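Local coordinates for probable ATP-dependent kinase TDA10 (Saccharomyces cerevisiae, PDB 1ODF), which probably acts as an ATP-dependent kinase of the glycerate kinase (GLYK) family, transferring phosphate to a substrate not yet identified, at residues 102-107 / 189-194; 159-164 / 250-255; 21-26 / 30-35; 50-55 / 63-68. All coordinates share one frame; numbering follows the deposited sequence.

Contact 1: residues 102-107 / 189-194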
# COMPACT_ATOMS: atom_id res chain seq x y z
N HIS A 102 -9.30 1.68 7.45
CA HIS A 102 -9.76 1.99 6.11
C HIS A 102 -11.22 1.58 5.91
O HIS A 102 -11.72 0.67 6.58
CB HIS A 102 -8.89 1.29 5.05
CG HIS A 102 -7.49 1.80 4.99
ND1 HIS A 102 -6.47 1.28 5.76
CD2 HIS A 102 -6.94 2.81 4.27
CE1 HIS A 102 -5.36 1.93 5.50
NE2 HIS A 102 -5.61 2.87 4.60
N ASP A 103 -11.89 2.24 4.97
CA ASP A 103 -13.29 1.95 4.68
C ASP A 103 -13.39 0.78 3.71
O ASP A 103 -13.37 0.96 2.49
CB ASP A 103 -13.94 3.21 4.09
CG ASP A 103 -15.44 3.10 4.01
OD1 ASP A 103 -16.09 4.15 3.80
OD2 ASP A 103 -15.97 1.98 4.17
N MET A 104 -13.53 -0.43 4.26
CA MET A 104 -13.60 -1.64 3.45
C MET A 104 -14.87 -1.75 2.63
O MET A 104 -14.85 -2.24 1.50
CB MET A 104 -13.48 -2.88 4.33
CG MET A 104 -12.25 -2.87 5.23
SD MET A 104 -10.77 -2.37 4.33
CE MET A 104 -10.53 -3.80 3.24
N LYS A 105 -15.99 -1.29 3.19
CA LYS A 105 -17.26 -1.36 2.48
C LYS A 105 -17.15 -0.57 1.19
O LYS A 105 -17.59 -1.02 0.13
CB LYS A 105 -18.39 -0.79 3.34
CG LYS A 105 -19.61 -1.70 3.43
CD LYS A 105 -19.21 -3.12 3.85
CE LYS A 105 -20.41 -4.04 4.03
NZ LYS A 105 -21.25 -3.67 5.21
N LEU A 106 -16.53 0.60 1.29
CA LEU A 106 -16.35 1.47 0.14
C LEU A 106 -15.40 0.83 -0.86
O LEU A 106 -15.60 0.93 -2.07
CB LEU A 106 -15.79 2.83 0.60
CG LEU A 106 -16.13 4.05 -0.26
CD1 LEU A 106 -15.30 5.25 0.21
CD2 LEU A 106 -15.85 3.78 -1.73
N LEU A 107 -14.36 0.16 -0.37
CA LEU A 107 -13.39 -0.48 -1.25
C LEU A 107 -14.06 -1.65 -1.97
O LEU A 107 -13.85 -1.87 -3.17
CB LEU A 107 -12.20 -0.98 -0.44
CG LEU A 107 -11.03 -1.55 -1.24
CD1 LEU A 107 -10.50 -0.50 -2.21
CD2 LEU A 107 -9.93 -2.00 -0.29
N LEU A 189 -6.56 -7.07 9.02
CA LEU A 189 -5.77 -7.27 7.81
C LEU A 189 -6.47 -8.23 6.84
O LEU A 189 -6.31 -8.13 5.62
CB LEU A 189 -4.38 -7.81 8.18
CG LEU A 189 -3.42 -8.11 7.01
CD1 LEU A 189 -3.19 -6.85 6.19
CD2 LEU A 189 -2.10 -8.68 7.52
N PHE A 190 -7.25 -9.15 7.39
CA PHE A 190 -7.96 -10.13 6.59
C PHE A 190 -8.78 -9.53 5.45
O PHE A 190 -8.68 -9.99 4.31
CB PHE A 190 -8.90 -10.96 7.48
CG PHE A 190 -9.70 -11.98 6.72
CD1 PHE A 190 -9.08 -13.11 6.19
CD2 PHE A 190 -11.05 -11.77 6.46
CE1 PHE A 190 -9.80 -14.02 5.41
CE2 PHE A 190 -11.78 -12.67 5.68
CZ PHE A 190 -11.15 -13.80 5.16
N PHE A 191 -9.56 -8.50 5.75
CA PHE A 191 -10.41 -7.87 4.74
C PHE A 191 -9.68 -7.36 3.50
O PHE A 191 -10.25 -7.36 2.41
CB PHE A 191 -11.23 -6.73 5.36
CG PHE A 191 -12.28 -7.19 6.35
CD1 PHE A 191 -11.91 -7.63 7.62
CD2 PHE A 191 -13.63 -7.15 6.01
CE1 PHE A 191 -12.88 -8.04 8.55
CE2 PHE A 191 -14.62 -7.55 6.93
CZ PHE A 191 -14.24 -8.00 8.20
N TYR A 192 -8.44 -6.91 3.67
CA TYR A 192 -7.67 -6.40 2.54
C TYR A 192 -7.17 -7.57 1.71
O TYR A 192 -7.34 -7.60 0.50
CB TYR A 192 -6.47 -5.59 3.02
CG TYR A 192 -6.79 -4.43 3.94
CD1 TYR A 192 -7.12 -4.66 5.28
CD2 TYR A 192 -6.73 -3.11 3.49
CE1 TYR A 192 -7.36 -3.59 6.15
CE2 TYR A 192 -6.97 -2.04 4.35
CZ TYR A 192 -7.28 -2.29 5.68
OH TYR A 192 -7.48 -1.24 6.54
N SER A 193 -6.53 -8.53 2.38
CA SER A 193 -5.99 -9.71 1.73
C SER A 193 -7.07 -10.47 0.95
O SER A 193 -6.88 -10.81 -0.22
CB SER A 193 -5.38 -10.63 2.78
OG SER A 193 -6.32 -10.95 3.80
N ASP A 194 -8.20 -10.72 1.61
CA ASP A 194 -9.31 -11.44 1.01
C ASP A 194 -9.86 -10.74 -0.23
O ASP A 194 -10.19 -11.37 -1.23
CB ASP A 194 -10.44 -11.59 2.03
CG ASP A 194 -11.55 -12.51 1.55
OD1 ASP A 194 -11.28 -13.72 1.40
OD2 ASP A 194 -12.68 -12.02 1.31

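Contact 2: residues 159-164 / 250-255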
# COMPACT_ATOMS: atom_id res chain seq x y z
N GLU A 159 -1.19 1.18 -4.22
CA GLU A 159 0.04 1.17 -3.44
C GLU A 159 -0.19 1.44 -1.96
O GLU A 159 -1.05 2.23 -1.58
CB GLU A 159 1.02 2.20 -4.00
CG GLU A 159 0.63 3.65 -3.74
CD GLU A 159 1.08 4.16 -2.37
OE1 GLU A 159 0.55 5.20 -1.94
OE2 GLU A 159 1.95 3.53 -1.72
N GLY A 160 0.61 0.76 -1.13
CA GLY A 160 0.53 0.91 0.31
C GLY A 160 1.75 0.27 0.96
O GLY A 160 2.45 -0.54 0.33
N TRP A 161 2.01 0.62 2.21
CA TRP A 161 3.16 0.08 2.94
C TRP A 161 2.93 -1.34 3.45
O TRP A 161 3.89 -2.01 3.82
CB TRP A 161 3.54 1.01 4.12
CG TRP A 161 2.48 1.09 5.16
CD1 TRP A 161 1.41 1.95 5.18
CD2 TRP A 161 2.31 0.21 6.27
NE1 TRP A 161 0.58 1.64 6.24
CE2 TRP A 161 1.11 0.58 6.92
CE3 TRP A 161 3.05 -0.87 6.78
CZ2 TRP A 161 0.63 -0.09 8.05
CZ3 TRP A 161 2.57 -1.53 7.90
CH2 TRP A 161 1.38 -1.14 8.52
N PHE A 162 1.68 -1.79 3.48
CA PHE A 162 1.37 -3.14 3.96
C PHE A 162 0.65 -4.05 2.95
O PHE A 162 0.12 -5.10 3.31
CB PHE A 162 0.54 -3.05 5.25
CG PHE A 162 -0.84 -2.48 5.04
CD1 PHE A 162 -1.94 -3.32 4.81
CD2 PHE A 162 -1.05 -1.10 5.07
CE1 PHE A 162 -3.22 -2.80 4.62
CE2 PHE A 162 -2.34 -0.56 4.88
CZ PHE A 162 -3.43 -1.41 4.65
N LEU A 163 0.64 -3.65 1.68
CA LEU A 163 -0.01 -4.46 0.67
C LEU A 163 0.73 -5.79 0.51
O LEU A 163 1.95 -5.82 0.33
CB LEU A 163 -0.05 -3.73 -0.67
CG LEU A 163 -0.76 -2.37 -0.74
CD1 LEU A 163 -0.87 -1.94 -2.20
CD2 LEU A 163 -2.13 -2.45 -0.10
N GLY A 164 -0.01 -6.89 0.59
CA GLY A 164 0.61 -8.19 0.44
C GLY A 164 0.75 -8.94 1.76
O GLY A 164 0.90 -10.16 1.75
N PRO A 250 5.36 -3.38 14.92
CA PRO A 250 4.82 -4.72 15.21
C PRO A 250 4.38 -5.42 13.92
O PRO A 250 4.68 -6.60 13.70
CB PRO A 250 3.66 -4.43 16.16
CG PRO A 250 4.13 -3.20 16.89
CD PRO A 250 4.72 -2.36 15.78
N SER A 251 3.68 -4.68 13.07
CA SER A 251 3.21 -5.23 11.80
C SER A 251 4.39 -5.71 10.95
O SER A 251 4.37 -6.80 10.39
CB SER A 251 2.42 -4.18 11.02
OG SER A 251 1.21 -3.90 11.68
N TYR A 252 5.42 -4.87 10.86
CA TYR A 252 6.62 -5.21 10.09
C TYR A 252 7.23 -6.51 10.59
O TYR A 252 7.47 -7.43 9.81
CB TYR A 252 7.65 -4.07 10.19
CG TYR A 252 7.34 -2.87 9.32
CD1 TYR A 252 7.40 -1.57 9.83
CD2 TYR A 252 6.96 -3.04 7.98
CE1 TYR A 252 7.08 -0.47 9.03
CE2 TYR A 252 6.65 -1.94 7.18
CZ TYR A 252 6.71 -0.66 7.70
OH TYR A 252 6.37 0.41 6.91
N LYS A 253 7.46 -6.58 11.90
CA LYS A 253 8.05 -7.76 12.52
C LYS A 253 7.21 -9.03 12.30
O LYS A 253 7.76 -10.11 12.14
CB LYS A 253 8.23 -7.55 14.02
CG LYS A 253 9.14 -6.40 14.40
CD LYS A 253 9.28 -6.30 15.91
CE LYS A 253 10.26 -5.20 16.31
NZ LYS A 253 10.54 -5.17 17.78
N LEU A 254 5.89 -8.88 12.31
CA LEU A 254 5.02 -10.02 12.12
C LEU A 254 4.86 -10.52 10.68
O LEU A 254 4.98 -11.72 10.43
CB LEU A 254 3.62 -9.71 12.66
CG LEU A 254 3.00 -10.69 13.67
CD1 LEU A 254 1.49 -10.51 13.65
CD2 LEU A 254 3.37 -12.13 13.33
N TYR A 255 4.63 -9.61 9.73
CA TYR A 255 4.37 -9.99 8.34
C TYR A 255 5.42 -9.80 7.25
O TYR A 255 5.40 -10.52 6.25
CB TYR A 255 3.10 -9.29 7.85
CG TYR A 255 1.96 -9.26 8.84
CD1 TYR A 255 1.58 -8.07 9.46
CD2 TYR A 255 1.23 -10.41 9.12
CE1 TYR A 255 0.48 -8.02 10.33
CE2 TYR A 255 0.13 -10.38 9.99
CZ TYR A 255 -0.24 -9.19 10.59
OH TYR A 255 -1.33 -9.16 11.42

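Contact 3: residues 21-26 / 30-35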
# COMPACT_ATOMS: atom_id res chain seq x y z
N PRO A 21 2.92 -5.78 -21.70
CA PRO A 21 2.61 -6.13 -23.08
C PRO A 21 2.23 -7.61 -23.20
O PRO A 21 1.34 -7.98 -23.97
CB PRO A 21 3.90 -5.79 -23.82
CG PRO A 21 4.42 -4.61 -23.02
CD PRO A 21 4.22 -5.10 -21.61
N GLU A 22 2.91 -8.45 -22.42
CA GLU A 22 2.62 -9.88 -22.42
C GLU A 22 1.22 -10.16 -21.87
O GLU A 22 0.56 -11.13 -22.27
CB GLU A 22 3.69 -10.64 -21.62
CG GLU A 22 4.96 -10.90 -22.44
CD GLU A 22 6.08 -11.56 -21.64
OE1 GLU A 22 5.79 -12.23 -20.62
OE2 GLU A 22 7.26 -11.41 -22.04
N TRP A 23 0.75 -9.32 -20.95
CA TRP A 23 -0.59 -9.49 -20.42
C TRP A 23 -1.61 -9.10 -21.50
O TRP A 23 -2.62 -9.78 -21.69
CB TRP A 23 -0.78 -8.61 -19.18
CG TRP A 23 -2.23 -8.35 -18.85
CD1 TRP A 23 -2.93 -7.20 -19.09
CD2 TRP A 23 -3.15 -9.26 -18.22
NE1 TRP A 23 -4.23 -7.32 -18.63
CE2 TRP A 23 -4.39 -8.58 -18.10
CE3 TRP A 23 -3.04 -10.58 -17.75
CZ2 TRP A 23 -5.52 -9.18 -17.52
CZ3 TRP A 23 -4.16 -11.17 -17.18
CH2 TRP A 23 -5.38 -10.47 -17.06
N PHE A 24 -1.35 -8.00 -22.21
CA PHE A 24 -2.25 -7.55 -23.27
C PHE A 24 -2.30 -8.54 -24.44
O PHE A 24 -3.32 -8.68 -25.11
CB PHE A 24 -1.82 -6.15 -23.75
CG PHE A 24 -2.16 -5.05 -22.77
CD1 PHE A 24 -1.32 -3.95 -22.63
CD2 PHE A 24 -3.31 -5.12 -21.99
CE1 PHE A 24 -1.64 -2.92 -21.73
CE2 PHE A 24 -3.63 -4.10 -21.08
CZ PHE A 24 -2.79 -3.00 -20.95
N GLU A 25 -1.19 -9.24 -24.68
CA GLU A 25 -1.15 -10.22 -25.75
C GLU A 25 -2.15 -11.35 -25.50
O GLU A 25 -2.45 -12.13 -26.39
CB GLU A 25 0.24 -10.83 -25.88
CG GLU A 25 1.35 -9.84 -26.17
CD GLU A 25 2.68 -10.54 -26.36
OE1 GLU A 25 3.01 -11.43 -25.55
OE2 GLU A 25 3.40 -10.18 -27.32
N THR A 26 -2.64 -11.44 -24.26
CA THR A 26 -3.59 -12.49 -23.88
C THR A 26 -5.04 -12.14 -24.27
O THR A 26 -5.91 -13.01 -24.32
CB THR A 26 -3.55 -12.76 -22.34
OG1 THR A 26 -4.09 -11.64 -21.62
CG2 THR A 26 -2.10 -13.01 -21.87
N CYS A 30 -10.51 -8.28 -18.45
CA CYS A 30 -10.57 -7.96 -17.02
C CYS A 30 -9.41 -7.02 -16.68
O CYS A 30 -8.43 -6.93 -17.41
CB CYS A 30 -10.48 -9.24 -16.19
SG CYS A 30 -8.90 -10.12 -16.32
N PRO A 31 -9.52 -6.29 -15.56
CA PRO A 31 -8.42 -5.39 -15.20
C PRO A 31 -7.13 -6.14 -14.83
O PRO A 31 -7.16 -7.31 -14.44
CB PRO A 31 -8.98 -4.63 -13.98
CG PRO A 31 -10.47 -4.84 -14.06
CD PRO A 31 -10.59 -6.24 -14.56
N LEU A 32 -6.01 -5.46 -14.99
CA LEU A 32 -4.72 -6.02 -14.61
C LEU A 32 -4.34 -5.10 -13.45
O LEU A 32 -4.28 -3.88 -13.61
CB LEU A 32 -3.69 -5.85 -15.72
CG LEU A 32 -2.30 -6.54 -15.62
CD1 LEU A 32 -1.23 -5.52 -15.89
CD2 LEU A 32 -2.09 -7.18 -14.29
N PHE A 33 -4.13 -5.68 -12.27
CA PHE A 33 -3.73 -4.86 -11.13
C PHE A 33 -2.21 -4.80 -10.99
O PHE A 33 -1.50 -5.74 -11.39
CB PHE A 33 -4.34 -5.40 -9.84
CG PHE A 33 -5.77 -4.99 -9.64
CD1 PHE A 33 -6.76 -5.43 -10.52
CD2 PHE A 33 -6.12 -4.12 -8.61
CE1 PHE A 33 -8.09 -5.00 -10.37
CE2 PHE A 33 -7.44 -3.69 -8.45
CZ PHE A 33 -8.43 -4.13 -9.33
N ILE A 34 -1.72 -3.69 -10.47
CA ILE A 34 -0.30 -3.51 -10.23
C ILE A 34 -0.16 -2.98 -8.80
O ILE A 34 -0.55 -1.84 -8.50
CB ILE A 34 0.33 -2.54 -11.23
CG1 ILE A 34 0.18 -3.09 -12.65
CG2 ILE A 34 1.82 -2.37 -10.91
CD1 ILE A 34 0.79 -2.23 -13.71
N PHE A 35 0.37 -3.83 -7.93
CA PHE A 35 0.55 -3.51 -6.53
C PHE A 35 1.97 -3.07 -6.20
O PHE A 35 2.94 -3.72 -6.61
CB PHE A 35 0.22 -4.72 -5.65
CG PHE A 35 -1.21 -5.17 -5.73
CD1 PHE A 35 -1.51 -6.51 -5.96
CD2 PHE A 35 -2.26 -4.26 -5.53
CE1 PHE A 35 -2.84 -6.95 -5.99
CE2 PHE A 35 -3.60 -4.69 -5.56
CZ PHE A 35 -3.89 -6.04 -5.79
O HOH W 1 -6.47 -5.32 -18.88

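Contact 4: residues 50-55 / 63-68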
# COMPACT_ATOMS: atom_id res chain seq x y z
N GLN A 50 5.36 7.54 -10.66
CA GLN A 50 6.15 7.61 -11.88
C GLN A 50 5.66 6.58 -12.90
O GLN A 50 5.58 6.86 -14.10
CB GLN A 50 7.63 7.36 -11.59
CG GLN A 50 8.35 8.49 -10.89
CD GLN A 50 9.81 8.17 -10.65
OE1 GLN A 50 10.13 7.30 -9.83
NE2 GLN A 50 10.70 8.85 -11.36
N ILE A 51 5.33 5.40 -12.42
CA ILE A 51 4.86 4.33 -13.29
C ILE A 51 3.50 4.73 -13.88
O ILE A 51 3.24 4.52 -15.07
CB ILE A 51 4.76 2.99 -12.53
CG1 ILE A 51 6.17 2.49 -12.20
CG2 ILE A 51 4.03 1.96 -13.35
CD1 ILE A 51 7.08 2.40 -13.41
N TYR A 52 2.65 5.32 -13.04
CA TYR A 52 1.34 5.78 -13.48
C TYR A 52 1.55 6.66 -14.70
O TYR A 52 0.99 6.42 -15.76
CB TYR A 52 0.65 6.59 -12.39
CG TYR A 52 -0.72 7.13 -12.75
CD1 TYR A 52 -1.07 8.45 -12.47
CD2 TYR A 52 -1.69 6.31 -13.34
CE1 TYR A 52 -2.34 8.95 -12.76
CE2 TYR A 52 -2.97 6.80 -13.63
CZ TYR A 52 -3.29 8.12 -13.33
OH TYR A 52 -4.54 8.62 -13.60
N ASN A 53 2.38 7.69 -14.54
CA ASN A 53 2.65 8.61 -15.64
C ASN A 53 3.25 7.90 -16.84
O ASN A 53 2.88 8.17 -17.98
CB ASN A 53 3.58 9.74 -15.18
CG ASN A 53 2.91 10.68 -14.20
OD1 ASN A 53 1.74 11.05 -14.37
ND2 ASN A 53 3.64 11.08 -13.16
N HIS A 54 4.18 6.99 -16.57
CA HIS A 54 4.84 6.21 -17.62
C HIS A 54 3.79 5.52 -18.50
O HIS A 54 3.84 5.60 -19.73
CB HIS A 54 5.76 5.18 -16.97
CG HIS A 54 6.48 4.29 -17.94
ND1 HIS A 54 7.51 4.74 -18.75
CD2 HIS A 54 6.37 2.96 -18.19
CE1 HIS A 54 8.00 3.73 -19.44
NE2 HIS A 54 7.33 2.64 -19.12
N LEU A 55 2.84 4.85 -17.86
CA LEU A 55 1.77 4.12 -18.56
C LEU A 55 0.78 5.05 -19.25
O LEU A 55 0.26 4.74 -20.33
CB LEU A 55 1.04 3.20 -17.57
CG LEU A 55 1.92 2.10 -16.97
CD1 LEU A 55 1.15 1.31 -15.90
CD2 LEU A 55 2.39 1.18 -18.08
N LYS A 63 -5.87 2.72 -23.55
CA LYS A 63 -6.13 1.97 -22.33
C LYS A 63 -6.56 2.89 -21.18
O LYS A 63 -6.11 4.03 -21.10
CB LYS A 63 -4.87 1.20 -21.91
CG LYS A 63 -4.40 0.13 -22.90
CD LYS A 63 -5.37 -1.06 -22.93
CE LYS A 63 -4.86 -2.15 -23.87
NZ LYS A 63 -5.77 -3.32 -23.90
N SER A 64 -7.42 2.38 -20.31
CA SER A 64 -7.88 3.15 -19.15
C SER A 64 -6.98 2.81 -17.95
O SER A 64 -6.95 1.67 -17.49
CB SER A 64 -9.33 2.81 -18.81
OG SER A 64 -9.74 3.48 -17.62
N ILE A 65 -6.24 3.80 -17.46
CA ILE A 65 -5.33 3.59 -16.34
C ILE A 65 -5.81 4.23 -15.04
O ILE A 65 -6.07 5.43 -14.98
CB ILE A 65 -3.92 4.19 -16.64
CG1 ILE A 65 -3.45 3.76 -18.04
CG2 ILE A 65 -2.92 3.73 -15.58
CD1 ILE A 65 -3.25 2.27 -18.22
N GLY A 66 -5.92 3.43 -13.99
CA GLY A 66 -6.35 3.95 -12.70
C GLY A 66 -5.24 3.89 -11.66
O GLY A 66 -4.34 3.05 -11.73
N TYR A 67 -5.30 4.79 -10.69
CA TYR A 67 -4.29 4.83 -9.64
C TYR A 67 -4.91 5.19 -8.30
O TYR A 67 -5.83 6.01 -8.24
CB TYR A 67 -3.19 5.84 -9.98
CG TYR A 67 -2.15 6.02 -8.90
CD1 TYR A 67 -2.43 6.72 -7.72
CD2 TYR A 67 -0.89 5.43 -9.03
CE1 TYR A 67 -1.50 6.82 -6.69
CE2 TYR A 67 0.06 5.53 -8.01
CZ TYR A 67 -0.25 6.22 -6.84
OH TYR A 67 0.70 6.31 -5.85
N ALA A 68 -4.39 4.59 -7.24
CA ALA A 68 -4.88 4.89 -5.91
C ALA A 68 -3.89 4.43 -4.85
O ALA A 68 -3.16 3.46 -5.03
CB ALA A 68 -6.24 4.23 -5.68
O HOH W 2 -6.52 7.45 -11.46

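Contact 1: residues 102-107 / 189-194
M104 has CG beside its backbone N (chi1 -53°) and its chain bends at chi2 and again at chi3, which carries its sulfur and methyl over one face of the Y192 ring. The methyl CE stands 3.9 Å from the Y192 ring centroid, a CH-pi contact, and SD, also 3.9 Å from that centroid and over the same face, makes a Met-aromatic contact. CE also lies 3.7 Å from CB of F191. At the far end of the tyrosine, OH of Y192 meets ND1 of H102 at 2.8 Å, close to the plane of the imidazole; either atom could be the donor. The two rings are nearly perpendicular, and the bond is bent (139°). G100 N also bonds to Y192 OH, while D71 takes NE2 of H102, so both imidazole nitrogens are held. A phenylalanine in place of Y192 would probably leave both ND1 of H102 and N of G100 without this oxygen. D103 is the N-cap of helix 104-114, OD2 accepting from L106 N; the contact joins this helix start and the residue ahead of its cap to helix 182-195, with F162, just after strand 155-160, edge-to-face with Y192.

Contact 2: residues 159-164 / 250-255
The indole of W161 turns its six-membered edge toward one face of the Y252 ring, in an offset edge-to-face pair with planes at 68° and centroids 5.5 Å apart. CE3 of W161 is 3.8 Å from CE2 of Y252, and CZ3 lies over the tyrosine face. Near the indole plane, at the outer edge, CB of S251 touches CH2 of W161 at 4.1 Å. One indole face is covered by the neighbouring F162, whose CD2 sits toward the rim, and Y248 makes a further edge-to-face pair with W161. CG of W161 is held between the backbone N and the carbonyl carbon (chi1 64°), which swings the indole from the segment following E159 toward helix 249-262. The hydroxyl of Y252 passes 3.6 Å from CE3 of W161, but its polar partner is OE1 of Q40, in the predicted ATP-binding loop. An alanine at W161 would probably open a gap beside Y252 and leave its ring freer to shift. Between the two segments the contact is thus apolar and aromatic, with the phenolic oxygen satisfied by Q40; it is consistent with buried aromatic packing against the predicted ATP-binding loop, which W161 touches at Q40 and K44.

Contact 3: residues 21-26 / 30-35
The five-membered ring of W23 lies under CG of L32, which stands 3.5 Å from its centroid and 7° off its normal, a CH-pi contact almost squarely over that ring. The contact joins the end of helix 8-24 to strand 32-37, the strand that leads into the predicted P-loop of this probable kinase, whose parallel central strands fit the P-loop kinase fold. CB of L32 lies 3.3 Å from NE1 of W23. In both residues CG lies anti to the backbone N (chi1 160° for W23, -172° for L32); the two side chains reach out from their backbones and slide past each other in opposite directions. The other indole face carries OG1 of T26 toward its rim, a residue of the turn that follows the helix. At the six-membered edge, SG of C30 touches CH2 of W23 at 3.6 Å; the sulfur lies near the ring plane, making a Cys sulfur-aromatic contact at the edge instead of over a face. W23 also packs on I268, in the loop before strand 269-275, while F24 pairs edge-to-face with Y59 and makes a cation-pi contact with K63. The polar edge of the indole is met by one water, which accepts from NE1 of W23 at 3.0 Å and donates to O of C30 at 2.9 Å, bridging the helix residue to the backbone just ahead of the strand.

Contact 4: residues 50-55 / 63-68
Y52 and Y67 meet with CB of Y67 over the centre of the Y52 ring, 3.7 Å from its centroid, in a CH-pi contact. Both tyrosines have CG anti to the backbone N (chi1 179° for Y52), extending one ring from the helix and the other from the strand. Their ring planes stand at 44°, and CD2 of Y67 returns to CB of Y52 at 3.9 Å. I65 divides its branches: CG2, anti to the backbone N, comes to the edge of the Y52 ring, 3.6 Å from CD2 of Y52, while CG1, beside the N, sends CD1 to CB of L55 at 4.4 Å. Strand 32-37, helix 44-59 and strand 65-69 form a beta-alpha-beta crossover between parallel strands, with 155-160 lying between them and 65-69 outermost; the short helix and strand segments approach to 9.2 Å between axes and run nearly antiparallel (169°). I65 and Y67, two apart along the strand, both turn toward the helix, and the Y52 ring fits between them. The phenol of Y52 runs alongside the strand, its OH 3.8 Å from O of I65, and a water bridges OH of Y52, at 3.1 Å, and N of Y67. The hydroxyl of Y67 bonds instead to OG of S48, one helical turn before Y52.

In the fold
Contacts 3 and 4 come first along the chain, each closing a short connection, and lie about 13 Å apart between centres; F24 touches K63 and I34 touches L55 between them. Contacts 1 and 2 follow, their segments alternating along the chain, about 14 Å apart between centres and in touch through F162 and Y192. Strands 65-69, 155-160 and 32-37 are successive neighbours in the mixed central sheet: contacts 2, 3 and 4 all reach it, and a probable hydrogen bond from E159 N to A68 O ties contact 2 to contact 4. Contact 1 instead joins two helices. Contact 2 touches the predicted ATP loop, contact 4 lies close to it, contact 1 is further off and contact 3 is away from it.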